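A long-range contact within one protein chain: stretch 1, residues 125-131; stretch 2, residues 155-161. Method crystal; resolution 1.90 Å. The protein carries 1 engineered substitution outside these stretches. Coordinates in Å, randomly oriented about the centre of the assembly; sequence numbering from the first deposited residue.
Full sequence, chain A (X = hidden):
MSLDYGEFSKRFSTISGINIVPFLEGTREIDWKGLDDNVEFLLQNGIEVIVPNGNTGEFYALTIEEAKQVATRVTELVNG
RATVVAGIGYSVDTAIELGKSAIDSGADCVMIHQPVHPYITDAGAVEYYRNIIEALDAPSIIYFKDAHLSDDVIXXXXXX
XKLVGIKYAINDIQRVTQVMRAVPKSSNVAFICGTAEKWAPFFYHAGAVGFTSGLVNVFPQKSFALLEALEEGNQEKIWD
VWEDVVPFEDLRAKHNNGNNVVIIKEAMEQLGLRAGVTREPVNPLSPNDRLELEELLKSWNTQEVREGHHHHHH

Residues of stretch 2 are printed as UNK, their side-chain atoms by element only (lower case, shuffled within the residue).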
# COMPACT_ATOMS: atom_id res chain seq x y z
N ALA A 125 2.62 14.17 -4.73
CA ALA A 125 1.28 13.63 -4.87
C ALA A 125 0.56 14.41 -5.97
O ALA A 125 -0.12 13.82 -6.81
CB ALA A 125 0.51 13.77 -3.55
N VAL A 126 0.71 15.73 -5.97
CA VAL A 126 0.07 16.54 -6.99
C VAL A 126 0.52 16.07 -8.38
O VAL A 126 -0.30 15.91 -9.29
CB VAL A 126 0.40 18.04 -6.81
CG1 VAL A 126 -0.10 18.84 -8.01
CG2 VAL A 126 -0.23 18.56 -5.52
N GLU A 127 1.82 15.84 -8.55
CA GLU A 127 2.36 15.38 -9.83
C GLU A 127 1.82 14.00 -10.22
O GLU A 127 1.47 13.75 -11.37
CB GLU A 127 3.89 15.34 -9.77
CG GLU A 127 4.52 16.70 -9.56
CD GLU A 127 4.15 17.67 -10.66
OE1 GLU A 127 4.50 17.40 -11.83
OE2 GLU A 127 3.49 18.70 -10.36
N TYR A 128 1.76 13.11 -9.23
CA TYR A 128 1.25 11.75 -9.43
C TYR A 128 -0.16 11.82 -9.99
O TYR A 128 -0.47 11.28 -11.07
CB TYR A 128 1.24 11.01 -8.09
CG TYR A 128 0.69 9.61 -8.16
CD1 TYR A 128 1.47 8.55 -8.61
CD2 TYR A 128 -0.63 9.34 -7.78
CE1 TYR A 128 0.96 7.26 -8.68
CE2 TYR A 128 -1.15 8.06 -7.84
CZ TYR A 128 -0.35 7.02 -8.30
OH TYR A 128 -0.88 5.75 -8.36
N TYR A 129 -1.03 12.50 -9.25
CA TYR A 129 -2.42 12.63 -9.65
C TYR A 129 -2.64 13.33 -10.98
O TYR A 129 -3.37 12.87 -11.84
CB TYR A 129 -3.21 13.38 -8.57
CG TYR A 129 -3.41 12.59 -7.30
CD1 TYR A 129 -3.94 11.30 -7.33
CD2 TYR A 129 -3.08 13.13 -6.06
CE1 TYR A 129 -4.13 10.57 -6.16
CE2 TYR A 129 -3.28 12.42 -4.88
CZ TYR A 129 -3.80 11.13 -4.94
OH TYR A 129 -3.98 10.42 -3.78
N ARG A 130 -1.99 14.47 -11.16
CA ARG A 130 -2.16 15.22 -12.40
C ARG A 130 -1.71 14.48 -13.67
O ARG A 130 -2.37 14.57 -14.70
CB ARG A 130 -1.43 16.56 -12.30
CG ARG A 130 -1.62 17.42 -13.53
CD ARG A 130 -1.51 18.88 -13.14
NE ARG A 130 -0.25 19.14 -12.47
CZ ARG A 130 -0.10 20.10 -11.57
NH1 ARG A 130 -1.13 20.87 -11.25
NH2 ARG A 130 1.08 20.30 -11.01
N ASN A 131 -0.58 13.77 -13.61
CA ASN A 131 -0.12 13.06 -14.79
C ASN A 131 -1.09 11.93 -15.16
O ASN A 131 -1.25 11.62 -16.33
CB ASN A 131 1.28 12.50 -14.57
CG ASN A 131 2.33 13.59 -14.40
OD1 ASN A 131 2.12 14.74 -14.79
ND2 ASN A 131 3.48 13.22 -13.84
N UNK A 155 -7.07 20.99 -3.18
CA UNK A 155 -7.31 22.37 -3.61
C UNK A 155 -6.56 22.70 -4.89
O UNK A 155 -7.10 23.32 -5.81
n UNK A 155 -6.62 26.22 0.88
c UNK A 155 -7.20 24.00 -0.05
c UNK A 155 -6.90 23.34 -2.49
c UNK A 155 -7.76 23.22 -1.24
c UNK A 155 -7.10 25.49 -0.33
N UNK A 156 -5.31 22.26 -4.95
CA UNK A 156 -4.45 22.46 -6.12
C UNK A 156 -5.01 21.80 -7.38
O UNK A 156 -4.96 22.37 -8.47
o UNK A 156 -0.11 22.65 -7.53
c UNK A 156 -1.34 22.84 -7.39
c UNK A 156 -3.06 21.90 -5.83
o UNK A 156 -1.88 23.96 -7.51
c UNK A 156 -2.21 21.66 -7.05
N UNK A 157 -5.55 20.59 -7.23
CA UNK A 157 -6.08 19.84 -8.36
C UNK A 157 -7.52 20.10 -8.77
O UNK A 157 -7.90 19.87 -9.92
c UNK A 157 -5.92 18.34 -8.07
c UNK A 157 -4.50 17.84 -7.83
c UNK A 157 -3.71 17.90 -9.13
c UNK A 157 -4.55 16.42 -7.29
N UNK A 158 -8.33 20.58 -7.82
CA UNK A 158 -9.75 20.83 -8.07
C UNK A 158 -10.10 21.52 -9.40
O UNK A 158 -11.07 21.14 -10.05
c UNK A 158 -10.34 21.63 -6.92
N UNK A 159 -9.32 22.53 -9.81
CA UNK A 159 -9.57 23.25 -11.06
C UNK A 159 -9.56 22.41 -12.34
O UNK A 159 -10.12 22.82 -13.36
c UNK A 159 -8.28 24.60 -9.64
c UNK A 159 -8.46 24.30 -11.08
c UNK A 159 -8.27 23.21 -9.04
N UNK A 160 -8.92 21.25 -12.28
CA UNK A 160 -8.85 20.37 -13.45
C UNK A 160 -10.23 19.88 -13.83
O UNK A 160 -10.92 19.26 -13.02
c UNK A 160 -5.77 18.12 -12.54
c UNK A 160 -7.96 19.16 -13.17
c UNK A 160 -6.49 19.43 -12.84
c UNK A 160 -5.83 20.14 -14.01
N UNK A 161 -10.63 20.16 -15.07
CA UNK A 161 -11.94 19.73 -15.55
C UNK A 161 -12.19 18.24 -15.32
O UNK A 161 -13.28 17.84 -14.90
o UNK A 161 -11.78 22.21 -18.01
c UNK A 161 -12.08 20.04 -17.04
c UNK A 161 -12.50 21.47 -17.29
o UNK A 161 -13.56 21.87 -16.75
O HOH W 1 -4.15 21.87 -11.04

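Position 155 carries four carbons in an unbranched row that ends in a nitrogen, an amine at the tip of a long chain. It touches nothing on stretch 1, and its terminal nitrogen is hydrogen-bonded elsewhere in the structure. This is K155.

Position 156 has three side-chain carbons, the third bearing two oxygens. CB points toward stretch 1, and the middle carbon lies 3.7 Å from V126 CG1, so the aliphatic part of an acidic chain packs on valine. The residue is E156. Its OE2 approaches R130 NH1 at 4.2 Å, near the plane of the guanidinium and at its edge. The charges are opposite, but the separation is too long for a salt bridge.

At position 157 four carbons fork at the second, and CB is sideways to stretch 1 while the end of the chain comes nearer. One terminal methyl lies 3.6 Å from Y129 CB; the other is 3.9 Å from V126 CG1 and 4.1 Å from R130 CB. A fork one carbon beyond CB identifies L157, and the two methyls are CD1 and CD2 respectively. With chi1 in m and chi2 in t, the fork reaches the helix between V126, Y129 and R130.

Position 158 has a single side-chain carbon, out of reach of stretch 1: A158. At position 159 three carbons close a ring onto the backbone nitrogen, which defines P159; it too makes no contact.

Position 160 again shows four carbons forked at the second, with CB directed toward stretch 1. One methyl sits 4.3 Å from R130 CG, against the aliphatic part of the arginine. This is L160, and the methyl is CD1. A type I turn from L157 to L160, closed by L160 N to L157 O at 2.9 Å, brings this second leucine back to the helix.

Position 161 has two carbons, the second carrying two oxygens, and stays far from stretch 1: D161.

The contact is small, burying 285 Å² in total, and is chiefly apolar. L157 has the largest covered area and touches three residues of the helix: V126, and Y129 and R130 about one turn further on. No direct hydrogen bond crosses between the stretches. Instead, one water donates to E156 O at 2.7 Å and accepts a weak hydrogen bond from R130 NH1 at 3.2 Å. The arginine's other terminal nitrogen, R130 NH2, forms a salt bridge with E127 OE2 at 3.0 Å within its own helix, while its aliphatic carbons pack against both leucines.

Stretch 2 155-161: KELAPLD
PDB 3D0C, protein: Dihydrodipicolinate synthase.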